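Local coordinates for protein glutathione S-transferase (Natrialba magadii ATCC 43099, PDB 6GZF) that probably catalyses transfer reactions of glutathione, as a Xi-class glutathione transferase of the glutathionyl-hydroquinone reductase kind, at residues A[28-31]-A[32-36]; A[101-104]-A[105-108]; A[115-118]-A[119-123]; A[136-140]-A[141-145]; A[288-291]-A[292-295]. All blocks are in the same frame, centred on the assembly; numbering follows the deposited sequence.

Contact 1 (A[28-31]-A[32-36])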
# COMPACT_ATOMS: atom_id res chain seq x y z
N GLY A 28 -22.74 -6.36 -5.57
CA GLY A 28 -23.00 -7.49 -4.69
C GLY A 28 -24.36 -8.14 -4.89
O GLY A 28 -25.10 -8.35 -3.93
N SER A 29 -24.69 -8.46 -6.14
CA SER A 29 -26.00 -9.02 -6.46
C SER A 29 -26.10 -10.51 -6.15
O SER A 29 -27.18 -11.02 -5.89
CB SER A 29 -26.33 -8.78 -7.93
OG SER A 29 -25.45 -9.49 -8.78
N PHE A 30 -24.96 -11.20 -6.19
CA PHE A 30 -24.95 -12.64 -5.92
C PHE A 30 -25.37 -12.94 -4.49
O PHE A 30 -26.03 -13.95 -4.23
CB PHE A 30 -23.56 -13.23 -6.18
CG PHE A 30 -23.43 -14.67 -5.78
CD1 PHE A 30 -23.86 -15.68 -6.63
CD2 PHE A 30 -22.89 -15.02 -4.55
CE1 PHE A 30 -23.75 -17.00 -6.26
CE2 PHE A 30 -22.78 -16.34 -4.18
CZ PHE A 30 -23.21 -17.34 -5.03
N GLU A 31 -24.99 -12.06 -3.57
CA GLU A 31 -25.25 -12.28 -2.16
C GLU A 31 -26.73 -12.14 -1.84
O GLU A 31 -27.23 -12.73 -0.89
CB GLU A 31 -24.43 -11.31 -1.30
CG GLU A 31 -23.20 -10.73 -1.99
CD GLU A 31 -22.20 -11.80 -2.39
OE1 GLU A 31 -21.66 -11.71 -3.52
OE2 GLU A 31 -21.95 -12.72 -1.59
N ARG A 32 -27.43 -11.35 -2.65
CA ARG A 32 -28.87 -11.21 -2.53
C ARG A 32 -29.57 -12.40 -3.18
O ARG A 32 -30.79 -12.54 -3.11
CB ARG A 32 -29.35 -9.89 -3.14
CG ARG A 32 -28.93 -8.66 -2.34
CD ARG A 32 -29.51 -7.39 -2.93
NE ARG A 32 -28.95 -7.08 -4.24
CZ ARG A 32 -27.90 -6.29 -4.44
NH1 ARG A 32 -27.28 -5.74 -3.40
NH2 ARG A 32 -27.45 -6.06 -5.67
N GLN A 33 -28.78 -13.25 -3.82
CA GLN A 33 -29.27 -14.50 -4.38
C GLN A 33 -28.77 -15.69 -3.56
O GLN A 33 -28.95 -16.84 -3.94
CB GLN A 33 -28.81 -14.65 -5.84
CG GLN A 33 -29.29 -13.56 -6.77
CD GLN A 33 -30.66 -13.85 -7.35
OE1 GLN A 33 -31.29 -14.85 -7.01
NE2 GLN A 33 -31.13 -12.98 -8.23
N ALA A 34 -28.14 -15.39 -2.43
CA ALA A 34 -27.43 -16.40 -1.65
C ALA A 34 -28.21 -16.89 -0.43
O ALA A 34 -29.02 -16.16 0.15
CB ALA A 34 -26.07 -15.87 -1.22
N THR A 35 -27.95 -18.14 -0.05
CA THR A 35 -28.49 -18.72 1.16
C THR A 35 -27.41 -18.76 2.24
O THR A 35 -26.26 -19.09 1.95
CB THR A 35 -29.02 -20.15 0.92
OG1 THR A 35 -30.03 -20.13 -0.09
CG2 THR A 35 -29.60 -20.75 2.20
N THR A 36 -27.76 -18.41 3.47
CA THR A 36 -26.83 -18.52 4.58
C THR A 36 -27.37 -19.49 5.63
O THR A 36 -28.50 -19.97 5.52
CB THR A 36 -26.54 -17.16 5.22
OG1 THR A 36 -27.76 -16.58 5.71
CG2 THR A 36 -25.90 -16.22 4.21
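Arg32 and Gln33 both leave the backbone with CG anti to the carbonyl carbon, yet they reach back to the preceding residues by different bends. In Arg32 the chain stays extended as far as CD and turns at chi3 (-67°), folding the guanidinium over Gly28 and Ser29. In Gln33 the bend falls at chi2 (-87°), after CG has come within 3.4 Å of Ser29 O, and the amide leads away. Both residues belong to a series of overlapping turns in the long connection between strand 15-17 and strand 56-60, where backbone N-H groups reach three residues back. The shortest of these bonds runs from Gln33 N to Phe30 O, 2.9 Å; Ala34 N follows to Glu31 O at 3.2 Å, and Arg32 N makes a weak one to Ser29 O at 3.3 Å. Gly28 O and Ser29 CA lie over one face of the Arg32 guanidinium. Although Gly28 O comes to 3.4 Å from Arg32 NH1, the angle is too poor for a hydrogen bond; NH2 is hydrogen-bonded to Asp27 O, which would limit rotation of the group. Glu31 OE1 forms a salt bridge to Arg131, a predicted glutathione-binding residue, so this surface segment borders the probable substrate site, while the Ser29 hydroxyl is bonded to the carbonyls of Leu23 and Ala25. The buried Phe30 ring turns obliquely to its apolar neighbour in the next turn, with CE2 4.5 Å from Ala34 CB.

Contact 2 (A[101-104]-A[105-108])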
# COMPACT_ATOMS: atom_id res chain seq x y z
N PRO A 101 -3.10 -30.29 5.52
CA PRO A 101 -2.65 -30.62 6.88
C PRO A 101 -1.14 -30.55 7.07
O PRO A 101 -0.68 -30.23 8.17
CB PRO A 101 -3.15 -32.06 7.07
CG PRO A 101 -3.28 -32.60 5.68
CD PRO A 101 -3.72 -31.44 4.84
N GLU A 102 -0.37 -30.85 6.03
CA GLU A 102 1.09 -30.83 6.14
C GLU A 102 1.62 -29.41 6.30
O GLU A 102 2.70 -29.20 6.86
CB GLU A 102 1.73 -31.50 4.92
CG GLU A 102 1.45 -30.81 3.60
CD GLU A 102 0.30 -31.44 2.84
OE1 GLU A 102 -0.60 -32.01 3.49
OE2 GLU A 102 0.30 -31.37 1.59
N LYS A 103 0.86 -28.44 5.82
CA LYS A 103 1.26 -27.04 5.88
C LYS A 103 1.22 -26.52 7.32
O LYS A 103 0.34 -26.88 8.09
CB LYS A 103 0.37 -26.18 4.98
CG LYS A 103 0.89 -24.78 4.72
CD LYS A 103 0.11 -24.11 3.60
CE LYS A 103 0.65 -22.73 3.30
NZ LYS A 103 -0.05 -22.10 2.14
N GLU A 104 2.20 -25.68 7.67
CA GLU A 104 2.33 -25.16 9.02
C GLU A 104 1.11 -24.36 9.47
O GLU A 104 0.70 -23.41 8.80
CB GLU A 104 3.59 -24.29 9.13
CG GLU A 104 3.74 -23.57 10.46
CD GLU A 104 3.91 -24.52 11.63
OE1 GLU A 104 4.61 -25.54 11.46
OE2 GLU A 104 3.36 -24.24 12.71
N GLY A 105 0.53 -24.76 10.60
CA GLY A 105 -0.61 -24.06 11.16
C GLY A 105 -1.94 -24.63 10.70
O GLY A 105 -2.99 -24.32 11.27
N CYS A 106 -1.90 -25.46 9.66
CA CYS A 106 -3.12 -26.03 9.10
C CYS A 106 -3.34 -27.46 9.57
O CYS A 106 -2.39 -28.15 9.95
CB CYS A 106 -3.05 -26.00 7.57
SG CYS A 106 -2.38 -24.48 6.89
N THR A 107 -4.59 -27.90 9.55
CA THR A 107 -4.93 -29.26 9.93
C THR A 107 -5.77 -29.92 8.83
O THR A 107 -5.88 -29.40 7.73
CB THR A 107 -5.72 -29.32 11.25
OG1 THR A 107 -7.02 -28.75 11.07
CG2 THR A 107 -4.98 -28.56 12.35
N HIS A 108 -6.35 -31.07 9.16
CA HIS A 108 -7.25 -31.76 8.24
C HIS A 108 -8.69 -31.59 8.71
O HIS A 108 -8.93 -31.20 9.85
CB HIS A 108 -6.90 -33.24 8.15
CG HIS A 108 -7.12 -34.00 9.43
ND1 HIS A 108 -6.21 -34.00 10.46
CD2 HIS A 108 -8.15 -34.77 9.84
CE1 HIS A 108 -6.67 -34.74 11.45
NE2 HIS A 108 -7.85 -35.22 11.10
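The chain reverses through a type II beta turn from Lys103 to Cys106, closed by a fairly straight bond (155° at the hydrogen) from Cys106 N to Lys103 O at 3.1 Å. Gly105 takes the third place with a positive phi (92°), at backbone angles that favour glycine, since a CB there would press on the carbonyl oxygen of Glu104. The sulfur of Cys106 lies along the start of the Lys103 chain, 3.8 Å from Lys103 CB and 3.9 Å from CG. Because SG stands beside its own backbone N (chi1 -42°), it is held near the turn, while the fully extended lysine runs on past it to salt bridges with Asp89 and Glu295. Farther from the turn the two arms close up again: Pro101 CA approaches Thr107 O at 3.6 Å in a CA-H...O contact, and Pro101 CB meets His108 CB at 4.1 Å. This surface loop follows strand 84-87 and leads on towards helix 117-124. Thr107 pairs with Val87 by backbone bonds, and its hydroxyl is also bonded to Val87 N, tying one arm to strand 84-87, while Lys103 reaches helix 290-299 of the C-terminal domain.

Contact 3 (A[115-118]-A[119-123])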
# COMPACT_ATOMS: atom_id res chain seq x y z
N ASP A 115 -11.29 -32.66 1.06
CA ASP A 115 -10.22 -31.90 0.43
C ASP A 115 -10.51 -30.41 0.49
O ASP A 115 -9.62 -29.60 0.76
CB ASP A 115 -10.04 -32.34 -1.02
CG ASP A 115 -9.63 -33.79 -1.15
OD1 ASP A 115 -8.78 -34.24 -0.35
OD2 ASP A 115 -10.15 -34.48 -2.05
N TYR A 116 -11.76 -30.04 0.25
CA TYR A 116 -12.15 -28.64 0.20
C TYR A 116 -13.37 -28.35 1.07
O TYR A 116 -14.16 -29.24 1.37
CB TYR A 116 -12.44 -28.23 -1.25
CG TYR A 116 -11.35 -28.67 -2.21
CD1 TYR A 116 -10.15 -27.98 -2.28
CD2 TYR A 116 -11.53 -29.77 -3.04
CE1 TYR A 116 -9.16 -28.37 -3.16
CE2 TYR A 116 -10.54 -30.17 -3.92
CZ TYR A 116 -9.36 -29.46 -3.97
OH TYR A 116 -8.37 -29.86 -4.84
N LEU A 117 -13.50 -27.09 1.48
CA LEU A 117 -14.59 -26.68 2.36
C LEU A 117 -15.94 -26.74 1.66
O LEU A 117 -16.98 -26.88 2.31
CB LEU A 117 -14.34 -25.26 2.87
CG LEU A 117 -15.11 -24.83 4.12
CD1 LEU A 117 -14.56 -25.52 5.36
CD2 LEU A 117 -15.07 -23.31 4.29
N ARG A 118 -15.93 -26.64 0.33
CA ARG A 118 -17.16 -26.65 -0.44
C ARG A 118 -17.87 -28.00 -0.37
O ARG A 118 -19.08 -28.08 -0.54
CB ARG A 118 -16.88 -26.27 -1.90
CG ARG A 118 -15.76 -27.05 -2.57
CD ARG A 118 -15.41 -26.42 -3.91
NE ARG A 118 -14.40 -27.18 -4.65
CZ ARG A 118 -14.68 -28.13 -5.54
NH1 ARG A 118 -15.94 -28.44 -5.80
NH2 ARG A 118 -13.70 -28.76 -6.16
N GLU A 119 -17.10 -29.05 -0.12
CA GLU A 119 -17.66 -30.39 0.05
C GLU A 119 -18.53 -30.45 1.30
O GLU A 119 -19.56 -31.14 1.32
CB GLU A 119 -16.55 -31.44 0.13
CG GLU A 119 -15.70 -31.56 -1.12
CD GLU A 119 -14.55 -32.53 -0.96
OE1 GLU A 119 -14.81 -33.73 -0.72
OE2 GLU A 119 -13.38 -32.09 -1.06
N LEU A 120 -18.12 -29.74 2.34
CA LEU A 120 -18.85 -29.71 3.60
C LEU A 120 -20.20 -29.02 3.46
O LEU A 120 -21.20 -29.48 4.02
CB LEU A 120 -18.01 -29.03 4.68
CG LEU A 120 -16.89 -29.88 5.27
CD1 LEU A 120 -15.88 -29.00 5.99
CD2 LEU A 120 -17.46 -30.92 6.22
N TYR A 121 -20.22 -27.92 2.71
CA TYR A 121 -21.47 -27.22 2.42
C TYR A 121 -22.45 -28.11 1.67
O TYR A 121 -23.62 -28.22 2.05
CB TYR A 121 -21.20 -25.96 1.59
CG TYR A 121 -20.69 -24.77 2.39
CD1 TYR A 121 -19.39 -24.72 2.85
CD2 TYR A 121 -21.53 -23.69 2.65
CE1 TYR A 121 -18.93 -23.63 3.58
CE2 TYR A 121 -21.08 -22.60 3.37
CZ TYR A 121 -19.78 -22.58 3.83
OH TYR A 121 -19.33 -21.49 4.54
N VAL A 122 -21.96 -28.76 0.62
CA VAL A 122 -22.78 -29.63 -0.22
C VAL A 122 -23.40 -30.77 0.58
O VAL A 122 -24.56 -31.13 0.36
CB VAL A 122 -21.95 -30.21 -1.39
CG1 VAL A 122 -22.74 -31.27 -2.14
CG2 VAL A 122 -21.51 -29.10 -2.34
N ARG A 123 -22.64 -31.33 1.51
CA ARG A 123 -23.17 -32.38 2.37
C ARG A 123 -24.29 -31.85 3.26
O ARG A 123 -25.27 -32.54 3.51
CB ARG A 123 -22.06 -32.98 3.24
CG ARG A 123 -22.54 -34.08 4.17
CD ARG A 123 -21.44 -34.59 5.08
NE ARG A 123 -20.87 -35.85 4.62
CZ ARG A 123 -19.85 -35.95 3.77
NH1 ARG A 123 -19.27 -34.86 3.29
NH2 ARG A 123 -19.40 -37.14 3.41
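Glu119 OE2 is gripped by two successive backbone N-H groups: Tyr116 N at 2.9 Å, meeting it from above the carboxylate plane, and Asp115 N at 3.0 Å in a bent, weak bond. The glutamate stretches out beyond CG to reach them, with CG anti to the carbonyl carbon (chi1 -63°). Glu119 N answers with a bond to Tyr116 O at 3.3 Å, so this residue holds Tyr116 by both of its backbone polar groups. Asp115 OD2 lies 4.1 Å from the same carboxylate oxygen; the two N-H groups probably offset part of that repulsion. On the buried side Leu117 divides its branches, CD1 against Leu120 CD1 at 3.8 Å and CD2 against Tyr121 CE1 at 3.9 Å. The Tyr121 ring also receives Leu117 O at its edge, 3.3 Å from CD1, and its hydroxyl is bonded to Thr133 O, within a predicted glutathione-binding segment. Arg118 makes a cation-pi contact with Trp16. The side chain reaching back from the first turn to the N-H before it resembles the reciprocal half of a capping box, here opening helix 117-124 of the thioredoxin-like domain of glutathione transferases.

Contact 4 (A[136-140]-A[141-145])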
# COMPACT_ATOMS: atom_id res chain seq x y z
N VAL A 136 -17.35 -21.63 10.05
CA VAL A 136 -18.48 -22.54 9.95
C VAL A 136 -18.60 -23.37 11.22
O VAL A 136 -17.71 -24.16 11.53
CB VAL A 136 -18.36 -23.48 8.73
CG1 VAL A 136 -19.41 -24.58 8.80
CG2 VAL A 136 -18.48 -22.70 7.43
N LEU A 137 -19.70 -23.20 11.94
CA LEU A 137 -19.96 -24.02 13.11
C LEU A 137 -20.69 -25.29 12.69
O LEU A 137 -21.78 -25.23 12.12
CB LEU A 137 -20.78 -23.26 14.16
CG LEU A 137 -21.04 -24.02 15.46
CD1 LEU A 137 -19.73 -24.30 16.19
CD2 LEU A 137 -21.99 -23.24 16.36
N TRP A 138 -20.08 -26.44 12.96
CA TRP A 138 -20.61 -27.71 12.48
C TRP A 138 -21.10 -28.60 13.61
O TRP A 138 -20.43 -28.77 14.63
CB TRP A 138 -19.53 -28.45 11.67
CG TRP A 138 -20.03 -29.67 10.97
CD1 TRP A 138 -20.18 -30.92 11.51
CD2 TRP A 138 -20.44 -29.78 9.61
NE1 TRP A 138 -20.66 -31.79 10.56
CE2 TRP A 138 -20.83 -31.11 9.38
CE3 TRP A 138 -20.53 -28.87 8.55
CZ2 TRP A 138 -21.29 -31.56 8.15
CZ3 TRP A 138 -20.98 -29.31 7.32
CH2 TRP A 138 -21.36 -30.65 7.13
N ASP A 139 -22.28 -29.18 13.42
CA ASP A 139 -22.83 -30.14 14.37
C ASP A 139 -22.53 -31.57 13.92
O ASP A 139 -22.86 -31.96 12.80
CB ASP A 139 -24.34 -29.95 14.53
CG ASP A 139 -24.96 -30.95 15.49
OD1 ASP A 139 -24.30 -31.30 16.48
OD2 ASP A 139 -26.11 -31.37 15.24
N THR A 140 -21.91 -32.35 14.80
CA THR A 140 -21.52 -33.71 14.47
C THR A 140 -22.66 -34.71 14.65
O THR A 140 -22.58 -35.85 14.19
CB THR A 140 -20.31 -34.17 15.31
OG1 THR A 140 -20.56 -33.89 16.69
CG2 THR A 140 -19.05 -33.43 14.87
N GLU A 141 -23.72 -34.28 15.33
CA GLU A 141 -24.86 -35.16 15.58
C GLU A 141 -25.83 -35.16 14.41
O GLU A 141 -26.19 -36.22 13.89
CB GLU A 141 -25.58 -34.75 16.87
CG GLU A 141 -26.62 -35.76 17.33
CD GLU A 141 -26.12 -36.64 18.47
OE1 GLU A 141 -25.56 -36.09 19.44
OE2 GLU A 141 -26.28 -37.87 18.38
N GLU A 142 -26.25 -33.97 13.98
CA GLU A 142 -27.15 -33.85 12.84
C GLU A 142 -26.36 -33.84 11.53
O GLU A 142 -26.95 -33.91 10.45
CB GLU A 142 -28.00 -32.58 12.94
CG GLU A 142 -29.40 -32.81 13.47
CD GLU A 142 -30.34 -31.66 13.15
OE1 GLU A 142 -30.29 -31.15 12.01
OE2 GLU A 142 -31.14 -31.28 14.04
N ASP A 143 -25.04 -33.75 11.65
CA ASP A 143 -24.14 -33.77 10.50
C ASP A 143 -24.49 -32.67 9.49
O ASP A 143 -24.79 -32.96 8.33
CB ASP A 143 -24.16 -35.14 9.82
CG ASP A 143 -23.00 -35.34 8.86
OD1 ASP A 143 -21.89 -34.84 9.16
OD2 ASP A 143 -23.19 -35.99 7.81
N THR A 144 -24.45 -31.42 9.95
CA THR A 144 -24.80 -30.29 9.10
C THR A 144 -24.25 -28.98 9.67
O THR A 144 -23.72 -28.94 10.78
CB THR A 144 -26.32 -30.16 8.94
OG1 THR A 144 -26.62 -29.12 7.99
CG2 THR A 144 -26.98 -29.84 10.27
N ILE A 145 -24.38 -27.90 8.89
CA ILE A 145 -23.93 -26.59 9.32
C ILE A 145 -24.95 -25.92 10.24
O ILE A 145 -26.09 -25.68 9.85
CB ILE A 145 -23.67 -25.65 8.13
CG1 ILE A 145 -22.65 -26.27 7.17
CG2 ILE A 145 -23.19 -24.29 8.61
CD1 ILE A 145 -22.42 -25.45 5.91
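Trp138 lays one indole face against the backbone of Thr144 across a beta hairpin, strands 136-139 and 144-147, whose turn ends in a G1 bulge formed by Asp143 and Thr144 opposite Asp139. Thr144 O stands over that face toward the rim, 3.6 Å from Trp138 CD2. With CG anti to N (chi1 -172°), the ring leans toward the other strand instead of rising straight from the sheet, and the Ile145 side chain crosses it at about a right angle, CG1 touching Trp138 CZ3 at 3.5 Å. At the nitrogen-bearing edge comes Asp143 OD1, in the ring plane and 3.5 Å from CZ2, its carboxylate turned 73° from the indole; His112 gives this oxygen a hydrogen bond partner. Val136 also crosses Ile145 nearly perpendicularly, Val136 CG1 to Ile145 CG2 at 3.8 Å, and helix 117-124 covers the sheet face that carries Val136, Trp138 and Ile145. Cutting the indole back to an alanine here is likely to open a gap beside Ile145 CG1 and Leu120 and leave the Thr144 backbone without its aromatic lid. On the opposite face Asp139 points its carboxylate into the turn. OD2 accepts from Glu142 N at 2.9 Å, from above the carboxylate plane, while OD1 takes a weaker bond from Glu141 N at 3.2 Å, an Asx turn, and a salt bridge from Arg55. The strands themselves are joined at Asp139 and Thr144: a weak bond from Thr144 N to Asp139 O, and a nearly linear one from Asp139 N to Thr144 O at 3.0 Å.

Contact 5 (A[288-291]-A[292-295])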
# COMPACT_ATOMS: atom_id res chain seq x y z
N VAL A 288 -3.38 -15.29 16.95
CA VAL A 288 -2.93 -14.42 15.88
C VAL A 288 -1.80 -15.07 15.08
O VAL A 288 -0.68 -15.20 15.57
CB VAL A 288 -2.44 -13.06 16.42
CG1 VAL A 288 -2.27 -12.07 15.28
CG2 VAL A 288 -3.43 -12.52 17.44
N GLU A 289 -2.12 -15.49 13.86
CA GLU A 289 -1.12 -16.07 12.97
C GLU A 289 -0.85 -15.15 11.79
O GLU A 289 -1.48 -15.27 10.74
CB GLU A 289 -1.58 -17.44 12.47
CG GLU A 289 -1.57 -18.53 13.54
CD GLU A 289 -0.17 -18.97 13.91
OE1 GLU A 289 0.74 -18.82 13.06
OE2 GLU A 289 0.02 -19.46 15.04
N MET A 290 0.08 -14.22 11.98
CA MET A 290 0.38 -13.20 10.97
C MET A 290 0.89 -13.82 9.68
O MET A 290 0.63 -13.31 8.59
CB MET A 290 1.41 -12.21 11.52
CG MET A 290 1.52 -10.93 10.71
SD MET A 290 -0.01 -9.98 10.75
CE MET A 290 0.01 -9.38 12.44
N ASP A 291 1.62 -14.93 9.79
CA ASP A 291 2.13 -15.64 8.63
C ASP A 291 0.99 -16.10 7.73
O ASP A 291 1.09 -16.05 6.50
CB ASP A 291 2.99 -16.83 9.05
CG ASP A 291 3.76 -17.44 7.90
OD1 ASP A 291 4.25 -16.67 7.04
OD2 ASP A 291 3.87 -18.68 7.84
N HIS A 292 -0.10 -16.53 8.35
CA HIS A 292 -1.31 -16.91 7.62
C HIS A 292 -1.97 -15.68 7.00
O HIS A 292 -2.46 -15.73 5.87
CB HIS A 292 -2.30 -17.62 8.54
CG HIS A 292 -1.94 -19.05 8.83
ND1 HIS A 292 -2.71 -20.11 8.39
CD2 HIS A 292 -0.91 -19.59 9.51
CE1 HIS A 292 -2.16 -21.24 8.79
NE2 HIS A 292 -1.06 -20.96 9.47
N ILE A 293 -1.98 -14.58 7.75
CA ILE A 293 -2.64 -13.36 7.32
C ILE A 293 -1.97 -12.74 6.10
O ILE A 293 -2.63 -12.45 5.10
CB ILE A 293 -2.67 -12.32 8.46
CG1 ILE A 293 -3.57 -12.80 9.60
CG2 ILE A 293 -3.17 -10.98 7.94
CD1 ILE A 293 -3.54 -11.90 10.82
N THR A 294 -0.66 -12.56 6.17
CA THR A 294 0.09 -11.94 5.09
C THR A 294 0.11 -12.82 3.83
O THR A 294 0.07 -12.31 2.72
CB THR A 294 1.54 -11.63 5.50
OG1 THR A 294 2.17 -12.82 5.99
CG2 THR A 294 1.56 -10.57 6.59
N GLU A 295 0.19 -14.13 4.03
CA GLU A 295 0.24 -15.05 2.90
C GLU A 295 -1.07 -15.06 2.12
O GLU A 295 -1.08 -15.11 0.89
CB GLU A 295 0.58 -16.47 3.37
CG GLU A 295 0.74 -17.47 2.22
CD GLU A 295 0.93 -18.89 2.70
OE1 GLU A 295 1.20 -19.09 3.90
OE2 GLU A 295 0.81 -19.81 1.86
O HOH W 1 1.53 -18.94 6.30
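The opening turn of helix 290-299, with Glu289 at its N-cap position, illustrates how a threonine can share a main-chain acceptor. Met290 O accepts from Thr294 N at 2.8 Å, almost in line with the carbonyl, and from Thr294 OG1 at 3.1 Å, tilted from the carbonyl plane. The hydroxyl reaches that oxygen because it sits between the backbone N and the carbonyl carbon (chi1 55°), which leaves CG2 to lie against Met290 CG at 4.1 Å. With a valine in place of Thr294 the hydroxyl bond to Met290 O is gone, and that carbonyl is likely to be held less firmly in the first turn. Glu289 O serves two donors as well, Ile293 N at 3.1 Å in the carbonyl plane and, weakly, His292 N. The helix belongs to the all-helical C-terminal domain of the glutathione transferase fold, and its two flanks face different neighbours. On one, Met290 SD meets Ile293 CD1 at 4.0 Å, the side chains crossing at a slant beside helix 250-254; Ile293 is also close to Tyr297, predicted to lower the pKa of the active-site cysteine. On the other, Glu289 and His292 run side by side in the same direction, Glu289 CB touching His292 CD2 at 3.7 Å, with carboxylate and imidazole planes 76° apart. The imidazole meets Tyr62 edge-to-face, and its NE2 makes a weak hydrogen bond to Glu104 O.

All five contacts are local and follow one another in series along the chain, none nesting or crossing. Contact 1 winds up part of the connection between strands 15-17 and 56-60. Contact 2 reverses the loop after strand 84-87, contact 3 starts helix 117-124, and contact 4 closes the hairpin that follows it. Contact 5 comes much later, in the helical C-terminal domain. Contacts 3 and 4, with centres about 12 Å apart, touch as helix against sheet face in the thioredoxin-like domain. Contacts 2 and 5 also touch, joining the two domains despite their separation in sequence. Contact 1 stands apart, its nearest atoms about 6 Å from contact 3.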